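Local coordinates for ESX secretion system protein EccC (Thermomonospora curvata, PDB 4NH0), which is the multidomain FtsK/SpoIIIE-type ATPase of a type VII (ESX) secretion system, binds its substrate EsxB, and might act as the translocase that drives export, at residues D941-C952 against M1098-G1107; V1008-L1019 against P1059-I1070. All coordinates share one frame; numbering follows the deposited sequence.

Contact 1 (D941-C952 against M1098-G1107). With ATP (adenosine-5'-triphosphate), chain F.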
loop_
_atom_site.group_PDB
_atom_site.type_symbol
_atom_site.label_atom_id
_atom_site.label_comp_id
_atom_site.label_asym_id
_atom_site.label_seq_id
_atom_site.Cartn_x
_atom_site.Cartn_y
_atom_site.Cartn_z
ATOM N N ASP A 941 -36.774 3.572 35.982
ATOM C CA ASP A 941 -36.119 4.694 36.642
ATOM C C ASP A 941 -37.020 5.925 36.594
ATOM O O ASP A 941 -37.354 6.414 35.517
ATOM C CB ASP A 941 -34.768 4.988 35.993
ATOM C CG ASP A 941 -33.774 3.859 36.180
ATOM O OD1 ASP A 941 -33.896 3.119 37.178
ATOM O OD2 ASP A 941 -32.871 3.711 35.332
ATOM N N PRO A 942 -37.413 6.429 37.772
ATOM C CA PRO A 942 -38.442 7.464 37.920
ATOM C C PRO A 942 -38.043 8.866 37.457
ATOM O O PRO A 942 -38.928 9.647 37.112
ATOM C CB PRO A 942 -38.709 7.466 39.428
ATOM C CG PRO A 942 -37.443 6.993 40.030
ATOM C CD PRO A 942 -36.891 5.982 39.075
ATOM N N HIS A 943 -36.754 9.186 37.444
ATOM C CA HIS A 943 -36.332 10.560 37.178
ATOM C C HIS A 943 -35.520 10.716 35.895
ATOM O O HIS A 943 -35.048 9.737 35.321
ATOM C CB HIS A 943 -35.522 11.095 38.359
ATOM C CG HIS A 943 -36.190 10.904 39.685
ATOM N ND1 HIS A 943 -37.270 11.658 40.090
ATOM C CD2 HIS A 943 -35.930 10.044 40.697
ATOM C CE1 HIS A 943 -37.647 11.270 41.295
ATOM N NE2 HIS A 943 -36.851 10.292 41.687
ATOM N N PHE A 944 -35.367 11.962 35.456
ATOM C CA PHE A 944 -34.543 12.287 34.297
ATOM C C PHE A 944 -33.983 13.702 34.419
ATOM O O PHE A 944 -34.658 14.602 34.913
ATOM C CB PHE A 944 -35.342 12.145 33.001
ATOM C CG PHE A 944 -34.569 12.521 31.769
ATOM C CD1 PHE A 944 -33.626 11.658 31.238
ATOM C CD2 PHE A 944 -34.784 13.735 31.143
ATOM C CE1 PHE A 944 -32.913 12.000 30.109
ATOM C CE2 PHE A 944 -34.073 14.082 30.014
ATOM C CZ PHE A 944 -33.137 13.214 29.496
ATOM N N LEU A 945 -32.751 13.891 33.957
ATOM C CA LEU A 945 -32.061 15.169 34.099
ATOM C C LEU A 945 -31.249 15.509 32.853
ATOM O O LEU A 945 -30.581 14.647 32.290
ATOM C CB LEU A 945 -31.153 15.132 35.331
ATOM C CG LEU A 945 -30.322 16.370 35.663
ATOM C CD1 LEU A 945 -31.214 17.580 35.864
ATOM C CD2 LEU A 945 -29.478 16.114 36.899
ATOM N N VAL A 946 -31.301 16.766 32.424
ATOM C CA VAL A 946 -30.590 17.175 31.215
ATOM C C VAL A 946 -29.902 18.536 31.359
ATOM O O VAL A 946 -30.517 19.518 31.770
ATOM C CB VAL A 946 -31.546 17.209 29.997
ATOM C CG1 VAL A 946 -32.826 17.955 30.330
ATOM C CG2 VAL A 946 -30.861 17.821 28.786
ATOM N N PHE A 947 -28.614 18.575 31.025
ATOM C CA PHE A 947 -27.843 19.815 31.022
ATOM C C PHE A 947 -27.565 20.271 29.594
ATOM O O PHE A 947 -27.494 19.452 28.679
ATOM C CB PHE A 947 -26.520 19.639 31.771
ATOM C CG PHE A 947 -26.678 19.291 33.222
ATOM C CD1 PHE A 947 -26.787 20.286 34.179
ATOM C CD2 PHE A 947 -26.700 17.970 33.634
ATOM C CE1 PHE A 947 -26.927 19.969 35.515
ATOM C CE2 PHE A 947 -26.839 17.648 34.967
ATOM C CZ PHE A 947 -26.952 18.649 35.908
ATOM N N GLY A 948 -27.398 21.577 29.406
ATOM C CA GLY A 948 -27.095 22.122 28.095
ATOM C C GLY A 948 -27.052 23.637 28.078
ATOM O O GLY A 948 -27.791 24.292 28.810
ATOM N N ASP A 949 -26.190 24.197 27.235
ATOM C CA ASP A 949 -26.034 25.645 27.150
ATOM C C ASP A 949 -27.247 26.312 26.511
ATOM O O ASP A 949 -28.237 25.653 26.200
ATOM C CB ASP A 949 -24.761 26.006 26.376
ATOM C CG ASP A 949 -24.672 25.312 25.028
ATOM O OD1 ASP A 949 -25.684 25.266 24.299
ATOM O OD2 ASP A 949 -23.577 24.814 24.693
ATOM N N THR A 950 -27.161 27.624 26.320
ATOM C CA THR A 950 -28.259 28.387 25.742
ATOM C C THR A 950 -28.519 27.977 24.297
ATOM O O THR A 950 -27.587 27.851 23.503
ATOM C CB THR A 950 -27.980 29.899 25.793
ATOM O OG1 THR A 950 -26.726 30.176 25.160
ATOM C CG2 THR A 950 -27.929 30.379 27.234
ATOM N N GLU A 951 -29.794 27.770 23.977
ATOM C CA GLU A 951 -30.225 27.369 22.640
ATOM C C GLU A 951 -29.517 26.104 22.163
ATOM O O GLU A 951 -28.799 26.124 21.165
ATOM C CB GLU A 951 -29.995 28.502 21.637
ATOM C CG GLU A 951 -30.783 29.765 21.936
ATOM C CD GLU A 951 -30.669 30.791 20.828
ATOM O OE1 GLU A 951 -30.311 30.404 19.696
ATOM O OE2 GLU A 951 -30.935 31.984 21.087
ATOM N N CYS A 952 -29.724 25.008 22.884
ATOM C CA CYS A 952 -29.153 23.724 22.500
ATOM C C CYS A 952 -30.256 22.714 22.218
ATOM O O CYS A 952 -30.093 21.815 21.393
ATOM C CB CYS A 952 -28.220 23.197 23.590
ATOM S SG CYS A 952 -29.063 22.695 25.102
ATOM N N MET A 1098 -28.948 8.427 42.773
ATOM C CA MET A 1098 -29.798 7.262 42.554
ATOM C C MET A 1098 -29.752 6.800 41.100
ATOM O O MET A 1098 -30.635 6.074 40.643
ATOM C CB MET A 1098 -31.239 7.559 42.977
ATOM C CG MET A 1098 -31.901 8.707 42.249
ATOM S SD MET A 1098 -33.430 9.190 43.069
ATOM C CE MET A 1098 -34.225 7.598 43.268
ATOM N N ALA A 1099 -28.716 7.233 40.388
ATOM C CA ALA A 1099 -28.417 6.769 39.035
ATOM C C ALA A 1099 -29.569 6.969 38.058
ATOM O O ALA A 1099 -29.917 6.061 37.307
ATOM C CB ALA A 1099 -28.011 5.302 39.066
ATOM N N SER A 1100 -30.156 8.159 38.069
ATOM C CA SER A 1100 -31.215 8.487 37.127
ATOM C C SER A 1100 -30.639 8.690 35.734
ATOM O O SER A 1100 -29.506 9.143 35.593
ATOM C CB SER A 1100 -31.967 9.741 37.576
ATOM O OG SER A 1100 -32.689 9.499 38.768
ATOM N N PRO A 1101 -31.413 8.334 34.696
ATOM C CA PRO A 1101 -31.001 8.574 33.312
ATOM C C PRO A 1101 -30.786 10.057 33.059
ATOM O O PRO A 1101 -31.547 10.877 33.566
ATOM C CB PRO A 1101 -32.179 8.042 32.495
ATOM C CG PRO A 1101 -32.842 7.056 33.389
ATOM C CD PRO A 1101 -32.694 7.612 34.768
ATOM N N GLY A 1102 -29.758 10.396 32.291
ATOM C CA GLY A 1102 -29.430 11.789 32.068
ATOM C C GLY A 1102 -28.944 12.096 30.669
ATOM O O GLY A 1102 -28.617 11.196 29.900
ATOM N N LEU A 1103 -28.900 13.382 30.342
ATOM C CA LEU A 1103 -28.409 13.826 29.047
ATOM C C LEU A 1103 -27.525 15.057 29.196
ATOM O O LEU A 1103 -27.920 16.045 29.810
ATOM C CB LEU A 1103 -29.574 14.124 28.103
ATOM C CG LEU A 1103 -29.185 14.598 26.703
ATOM C CD1 LEU A 1103 -28.266 13.593 26.047
ATOM C CD2 LEU A 1103 -30.415 14.813 25.850
ATOM N N VAL A 1104 -26.324 14.988 28.635
ATOM C CA VAL A 1104 -25.413 16.122 28.644
ATOM C C VAL A 1104 -25.235 16.655 27.230
ATOM O O VAL A 1104 -24.612 16.009 26.389
ATOM C CB VAL A 1104 -24.042 15.744 29.231
ATOM C CG1 VAL A 1104 -23.089 16.925 29.157
ATOM C CG2 VAL A 1104 -24.196 15.268 30.664
ATOM N N MET A 1105 -25.790 17.832 26.969
ATOM C CA MET A 1105 -25.752 18.411 25.634
ATOM C C MET A 1105 -24.540 19.312 25.436
ATOM O O MET A 1105 -23.472 19.064 25.994
ATOM C CB MET A 1105 -27.038 19.190 25.359
ATOM C CG MET A 1105 -28.266 18.306 25.209
ATOM S SD MET A 1105 -29.796 19.242 25.067
ATOM C CE MET A 1105 -30.844 18.056 24.236
ATOM N N SER A 1106 -24.712 20.354 24.630
ATOM C CA SER A 1106 -23.630 21.282 24.331
ATOM C C SER A 1106 -23.227 22.079 25.565
ATOM O O SER A 1106 -24.077 22.517 26.338
ATOM C CB SER A 1106 -24.039 22.231 23.205
ATOM O OG SER A 1106 -22.994 23.135 22.891
ATOM N N GLY A 1107 -21.924 22.262 25.743
ATOM C CA GLY A 1107 -21.411 23.022 26.866
ATOM C C GLY A 1107 -19.916 23.248 26.776
ATOM O O GLY A 1107 -19.348 23.273 25.685
HETATM P PG ATP F . -32.974 28.627 25.807
HETATM O O1G ATP F . -34.148 29.135 25.008
HETATM O O2G ATP F . -31.773 29.540 25.810
HETATM O O3G ATP F . -33.348 28.079 27.161
HETATM P PB ATP F . -33.481 26.103 24.733
HETATM O O1B ATP F . -34.872 26.493 25.164
HETATM O O2B ATP F . -32.842 24.868 25.304
HETATM O O3B ATP F . -32.478 27.332 24.991
HETATM P PA ATP F . -34.784 25.413 22.383
HETATM O O1A ATP F . -35.028 23.983 22.789
HETATM O O2A ATP F . -35.872 26.437 22.587
HETATM O O3A ATP F . -33.460 25.924 23.138
HETATM O "O5'" ATP F . -34.331 25.433 20.843
HETATM C "C5'" ATP F . -33.598 26.532 20.312
HETATM C "C4'" ATP F . -33.308 26.239 18.849
HETATM O "O4'" ATP F . -32.698 24.952 18.744
HETATM C "C3'" ATP F . -34.589 26.204 18.035
HETATM O "O3'" ATP F . -34.578 27.259 17.070
HETATM C "C2'" ATP F . -34.607 24.863 17.332
HETATM O "O2'" ATP F . -34.660 25.059 15.917
HETATM C "C1'" ATP F . -33.308 24.174 17.713
HETATM N N9 ATP F . -33.585 22.806 18.221
HETATM C C8 ATP F . -34.194 22.512 19.384
HETATM N N7 ATP F . -34.296 21.170 19.558
HETATM C C5 ATP F . -33.743 20.581 18.484
HETATM C C6 ATP F . -33.518 19.190 18.030
HETATM N N6 ATP F . -33.918 18.135 18.779
HETATM N N1 ATP F . -32.902 19.007 16.843
HETATM C C2 ATP F . -32.501 20.047 16.091
HETATM N N3 ATP F . -32.672 21.334 16.441
HETATM C C4 ATP F . -33.278 21.662 17.606
#

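Contact 2 (V1008-L1019 against P1059-I1070)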
loop_
_atom_site.group_PDB
_atom_site.type_symbol
_atom_site.label_atom_id
_atom_site.label_comp_id
_atom_site.label_asym_id
_atom_site.label_seq_id
_atom_site.Cartn_x
_atom_site.Cartn_y
_atom_site.Cartn_z
ATOM N N VAL A 1008 -45.687 23.377 45.491
ATOM C CA VAL A 1008 -44.823 22.393 46.131
ATOM C C VAL A 1008 -45.422 21.939 47.459
ATOM O O VAL A 1008 -45.324 20.769 47.829
ATOM C CB VAL A 1008 -43.408 22.954 46.370
ATOM C CG1 VAL A 1008 -42.514 21.900 47.004
ATOM C CG2 VAL A 1008 -42.808 23.439 45.063
ATOM N N ARG A 1009 -46.057 22.872 48.161
ATOM C CA ARG A 1009 -46.613 22.602 49.482
ATOM C C ARG A 1009 -47.698 21.528 49.455
ATOM O O ARG A 1009 -47.721 20.639 50.305
ATOM C CB ARG A 1009 -47.177 23.886 50.094
ATOM C CG ARG A 1009 -47.718 23.714 51.505
ATOM C CD ARG A 1009 -48.265 25.018 52.071
ATOM N NE ARG A 1009 -49.435 25.495 51.339
ATOM C CZ ARG A 1009 -49.417 26.507 50.476
ATOM N NH1 ARG A 1009 -48.287 27.155 50.234
ATOM N NH2 ARG A 1009 -50.531 26.872 49.857
ATOM N N ASP A 1010 -48.593 21.611 48.477
ATOM C CA ASP A 1010 -49.729 20.698 48.411
ATOM C C ASP A 1010 -49.361 19.339 47.819
ATOM O O ASP A 1010 -50.010 18.338 48.119
ATOM C CB ASP A 1010 -50.870 21.327 47.609
ATOM C CG ASP A 1010 -50.386 22.027 46.361
ATOM O OD1 ASP A 1010 -49.177 22.319 46.285
ATOM O OD2 ASP A 1010 -51.211 22.290 45.462
ATOM N N ILE A 1011 -48.326 19.294 46.984
ATOM C CA ILE A 1011 -47.901 18.021 46.411
ATOM C C ILE A 1011 -46.940 17.299 47.344
ATOM O O ILE A 1011 -46.808 16.081 47.279
ATOM C CB ILE A 1011 -47.233 18.189 45.030
ATOM C CG1 ILE A 1011 -45.881 18.895 45.153
ATOM C CG2 ILE A 1011 -48.160 18.923 44.082
ATOM C CD1 ILE A 1011 -45.123 18.980 43.846
ATOM N N LYS A 1012 -46.271 18.052 48.212
ATOM C CA LYS A 1012 -45.436 17.438 49.231
ATOM C C LYS A 1012 -46.326 16.611 50.144
ATOM O O LYS A 1012 -46.160 15.399 50.249
ATOM C CB LYS A 1012 -44.662 18.489 50.029
ATOM C CG LYS A 1012 -43.916 17.926 51.230
ATOM C CD LYS A 1012 -42.879 18.904 51.755
ATOM C CE LYS A 1012 -42.323 18.456 53.099
ATOM N NZ LYS A 1012 -41.799 17.062 53.054
ATOM N N GLY A 1013 -47.292 17.272 50.772
ATOM C CA GLY A 1013 -48.247 16.603 51.638
ATOM C C GLY A 1013 -49.027 15.513 50.929
ATOM O O GLY A 1013 -49.492 14.563 51.559
ATOM N N ALA A 1014 -49.169 15.647 49.614
ATOM C CA ALA A 1014 -49.853 14.641 48.812
ATOM C C ALA A 1014 -49.030 13.361 48.721
ATOM O O ALA A 1014 -49.532 12.273 48.999
ATOM C CB ALA A 1014 -50.147 15.179 47.423
ATOM N N MET A 1015 -47.765 13.496 48.334
ATOM C CA MET A 1015 -46.886 12.341 48.204
ATOM C C MET A 1015 -46.537 11.763 49.571
ATOM O O MET A 1015 -46.228 10.578 49.689
ATOM C CB MET A 1015 -45.609 12.713 47.448
ATOM C CG MET A 1015 -45.845 13.357 46.091
ATOM S SD MET A 1015 -46.974 12.436 45.030
ATOM C CE MET A 1015 -46.044 10.935 44.755
ATOM N N GLU A 1016 -46.585 12.603 50.602
ATOM C CA GLU A 1016 -46.357 12.145 51.970
ATOM C C GLU A 1016 -47.463 11.200 52.420
ATOM O O GLU A 1016 -47.245 10.333 53.265
ATOM C CB GLU A 1016 -46.261 13.329 52.938
ATOM C CG GLU A 1016 -45.006 14.170 52.785
ATOM C CD GLU A 1016 -45.002 15.380 53.700
ATOM O OE1 GLU A 1016 -46.039 15.645 54.342
ATOM O OE2 GLU A 1016 -43.966 16.073 53.768
ATOM N N ALA A 1017 -48.651 11.371 51.851
ATOM C CA ALA A 1017 -49.782 10.514 52.178
ATOM C C ALA A 1017 -49.605 9.126 51.573
ATOM O O ALA A 1017 -50.149 8.145 52.077
ATOM C CB ALA A 1017 -51.079 11.141 51.697
ATOM N N ARG A 1018 -48.837 9.050 50.490
ATOM C CA ARG A 1018 -48.616 7.788 49.797
ATOM C C ARG A 1018 -47.445 7.011 50.389
ATOM O O ARG A 1018 -47.155 5.895 49.958
ATOM C CB ARG A 1018 -48.371 8.031 48.309
ATOM C CG ARG A 1018 -49.554 8.626 47.568
ATOM C CD ARG A 1018 -49.302 8.644 46.070
ATOM N NE ARG A 1018 -50.436 9.183 45.329
ATOM C CZ ARG A 1018 -50.496 9.251 44.003
ATOM N NH1 ARG A 1018 -49.486 8.806 43.269
ATOM N NH2 ARG A 1018 -51.567 9.757 43.410
ATOM N N LEU A 1019 -46.775 7.606 51.372
ATOM C CA LEU A 1019 -45.628 6.971 52.013
ATOM C C LEU A 1019 -46.015 5.639 52.647
ATOM O O LEU A 1019 -47.063 5.529 53.282
ATOM C CB LEU A 1019 -45.017 7.901 53.062
ATOM C CG LEU A 1019 -44.298 9.134 52.511
ATOM C CD1 LEU A 1019 -43.765 10.001 53.639
ATOM C CD2 LEU A 1019 -43.175 8.723 51.572
ATOM N N PRO A 1059 -38.124 21.360 49.461
ATOM C CA PRO A 1059 -38.804 20.418 50.362
ATOM C C PRO A 1059 -38.949 18.995 49.816
ATOM O O PRO A 1059 -39.029 18.051 50.602
ATOM C CB PRO A 1059 -40.185 21.051 50.545
ATOM C CG PRO A 1059 -39.966 22.492 50.320
ATOM C CD PRO A 1059 -38.939 22.568 49.237
ATOM N N LEU A 1060 -38.975 18.845 48.497
ATOM C CA LEU A 1060 -39.205 17.540 47.880
ATOM C C LEU A 1060 -37.951 16.668 47.850
ATOM O O LEU A 1060 -38.005 15.512 47.431
ATOM C CB LEU A 1060 -39.739 17.719 46.459
ATOM C CG LEU A 1060 -41.104 18.395 46.332
ATOM C CD1 LEU A 1060 -41.442 18.651 44.875
ATOM C CD2 LEU A 1060 -42.179 17.552 46.994
ATOM N N ALA A 1061 -36.831 17.222 48.301
ATOM C CA ALA A 1061 -35.543 16.539 48.221
ATOM C C ALA A 1061 -35.506 15.250 49.040
ATOM O O ALA A 1061 -34.771 14.319 48.709
ATOM C CB ALA A 1061 -34.431 17.473 48.670
ATOM N N GLU A 1062 -36.300 15.201 50.104
ATOM C CA GLU A 1062 -36.310 14.050 50.999
ATOM C C GLU A 1062 -37.245 12.947 50.512
ATOM O O GLU A 1062 -37.262 11.848 51.067
ATOM C CB GLU A 1062 -36.701 14.489 52.413
ATOM C CG GLU A 1062 -37.616 15.705 52.458
ATOM C CD GLU A 1062 -37.502 16.468 53.765
ATOM O OE1 GLU A 1062 -36.362 16.755 54.186
ATOM O OE2 GLU A 1062 -38.549 16.782 54.371
ATOM N N LEU A 1063 -38.010 13.243 49.466
ATOM C CA LEU A 1063 -38.982 12.291 48.937
ATOM C C LEU A 1063 -38.444 11.559 47.712
ATOM O O LEU A 1063 -38.892 10.458 47.389
ATOM C CB LEU A 1063 -40.291 13.004 48.585
ATOM C CG LEU A 1063 -41.343 13.180 49.684
ATOM C CD1 LEU A 1063 -40.789 13.923 50.891
ATOM C CD2 LEU A 1063 -42.561 13.901 49.136
ATOM N N LEU A 1064 -37.480 12.179 47.039
ATOM C CA LEU A 1064 -36.904 11.636 45.808
ATOM C C LEU A 1064 -36.361 10.202 45.911
ATOM O O LEU A 1064 -36.472 9.442 44.950
ATOM C CB LEU A 1064 -35.796 12.564 45.306
ATOM C CG LEU A 1064 -36.237 13.998 45.006
ATOM C CD1 LEU A 1064 -35.099 14.798 44.397
ATOM C CD2 LEU A 1064 -37.449 14.001 44.092
ATOM N N PRO A 1065 -35.753 9.824 47.052
ATOM C CA PRO A 1065 -35.373 8.409 47.127
ATOM C C PRO A 1065 -36.582 7.481 47.210
ATOM O O PRO A 1065 -36.543 6.367 46.687
ATOM C CB PRO A 1065 -34.543 8.333 48.412
ATOM C CG PRO A 1065 -34.040 9.714 48.617
ATOM C CD PRO A 1065 -35.143 10.605 48.143
ATOM N N GLN A 1066 -37.644 7.944 47.859
ATOM C CA GLN A 1066 -38.852 7.145 48.024
ATOM C C GLN A 1066 -39.814 7.340 46.857
ATOM O O GLN A 1066 -40.971 6.928 46.926
ATOM C CB GLN A 1066 -39.551 7.502 49.339
ATOM C CG GLN A 1066 -38.685 7.335 50.577
ATOM C CD GLN A 1066 -38.468 5.881 50.948
ATOM O OE1 GLN A 1066 -39.232 5.004 50.545
ATOM N NE2 GLN A 1066 -37.421 5.619 51.720
ATOM N N ALA A 1067 -39.330 7.960 45.786
ATOM C CA ALA A 1067 -40.169 8.294 44.640
ATOM C C ALA A 1067 -40.656 7.059 43.888
ATOM O O ALA A 1067 -41.579 7.143 43.080
ATOM C CB ALA A 1067 -39.419 9.215 43.692
ATOM N N ARG A 1068 -40.035 5.916 44.153
ATOM C CA ARG A 1068 -40.407 4.680 43.478
ATOM C C ARG A 1068 -41.600 4.018 44.161
ATOM O O ARG A 1068 -42.484 3.478 43.498
ATOM C CB ARG A 1068 -39.217 3.720 43.434
ATOM C CG ARG A 1068 -39.396 2.549 42.486
ATOM C CD ARG A 1068 -38.057 1.918 42.150
ATOM N NE ARG A 1068 -37.103 2.913 41.667
ATOM C CZ ARG A 1068 -35.880 2.628 41.232
ATOM N NH1 ARG A 1068 -35.454 1.373 41.215
ATOM N NH2 ARG A 1068 -35.081 3.599 40.812
ATOM N N ASP A 1069 -41.621 4.069 45.489
ATOM C CA ASP A 1069 -42.723 3.504 46.260
ATOM C C ASP A 1069 -43.972 4.368 46.137
ATOM O O ASP A 1069 -45.078 3.925 46.438
ATOM C CB ASP A 1069 -42.329 3.347 47.729
ATOM C CG ASP A 1069 -41.306 2.249 47.942
ATOM O OD1 ASP A 1069 -41.334 1.254 47.188
ATOM O OD2 ASP A 1069 -40.475 2.380 48.865
ATOM N N ILE A 1070 -43.785 5.608 45.701
ATOM C CA ILE A 1070 -44.902 6.500 45.428
ATOM C C ILE A 1070 -44.945 6.800 43.933
ATOM O O ILE A 1070 -44.239 6.165 43.153
ATOM C CB ILE A 1070 -44.800 7.803 46.241
ATOM C CG1 ILE A 1070 -43.519 8.557 45.888
ATOM C CG2 ILE A 1070 -44.831 7.501 47.729
ATOM C CD1 ILE A 1070 -43.241 9.743 46.787
#

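Contact 1 (D941-C952 against M1098-G1107)
L945, V946 and F947 pair in parallel with G1102, L1103 and V1104, the axes of strands 944-947 and 1102-1104 approaching to 4.6 Å at only 4°. Backbone hydrogen bonds alternate between the strands: L945 N donates to P1101 O, L1103 N to L945 O, F947 N to L1103 O and M1105 N to F947 O. A further bond follows, D949 N to S1106 O at 2.8 Å. On the face carrying F944, V946 and L1103, apolar side chains meet. V946 and L1103 lie side by side and point the same way; V946 CG2, anti to its own N, rests 4.0 Å from L1103 CB. The F944 ring leans along the second strand, its CZ 3.9 Å from L1103 CB, and helix 954-968 packs over F944, V946 and L1103. Farther on, the extended M1105 chain brings SD to 3.5 Å from C952 SG. At the other end H943 meets M1098 at about a right angle: SD sits obliquely 4.4 Å from the imidazole centroid, while CE lies at the ring edge in its plane. P1101 CD packs 3.6 Å from D941 CB. In the loop after strand 944-947, E951 N donates to ATP O3B (2.9 Å) and, at longer range, to O2G; K954 NZ, N956 N and T1142 O also bond ATP. This strand, loop and following helix make the P-loop (Walker A) arrangement of an FtsK-type ATPase, here the third nucleotide site, with strand 1102-1104 flanking its P-loop strand.

Contact 2 (V1008-L1019 against P1059-I1070)
Packing of a helix against the connection between two strands of the third FtsK domain makes this contact: helix 1001-1017 presents V1008, I1011, K1012 and M1015 to the irregular, partly helical segment 1059-1070 that leads into strand 1072-1078. L1060 packs among V1008, I1011 and K1012. Its CG lies 3.8 Å from V1008 CG1 in an oblique approach, its CD1 touches I1011 CD1, the side chains crossing at about a right angle, and its CD2 touches CA and CB of K1012. One turn on, L1063 CD2 packs 3.7 Å from M1015 CB. The methionine is bent at chi2 and chi3 (-51° and -65°), which curls its methyl back onto I1070, CE lying 3.6 Å from I1070 CG1. The other branch of I1070, CG2, presses on R1018 CB, so this isoleucine bridges the two residues. K1012, E1016 and E1062 form a salt-bridge network beside the apolar residues. The K1012 chain leaves with CG anti to its N (172°) and stays extended until chi4, its CD 3.7 Å from P1059 CB as the side chains cross; the final bend turns NZ toward E1062 OE2, 3.5 Å away. NZ also pairs with E1016 OE2 one helical turn ahead, so one ammonium probably offsets the charge of both carboxylates. R1018 NH2 bonds A1038 O, while R1018 O accepts the W1034 indole N-H. M1015, L1064 and A1067 pack on L1072 of strand 1072-1078, and A1061 and L1064 meet helix 1090-1097, so segment 1059-1070 lies between that helix and helix 1001-1017.

Overall arrangement
Both contacts belong to the third FtsK domain, their centres about 22 Å apart, and contact 2 is nested within the chain loop that contact 1 closes. They share strand 1072-1078: it pairs with strand 944-947 inside the sheet, and segment 1059-1070 leads directly into it. Direct touches join them as well, since H943 of contact 1 packs on A1067 and makes a weak hydrogen bond with L1064 O, and M1098 CE also reaches that carbonyl. Contact 1 thus runs through the sheet to the ATP-binding loop, whereas contact 2 packs helix 1001-1017 against segment 1059-1070, which adjoins the end of strand 944-947 opposite that loop, away from the annotated sites.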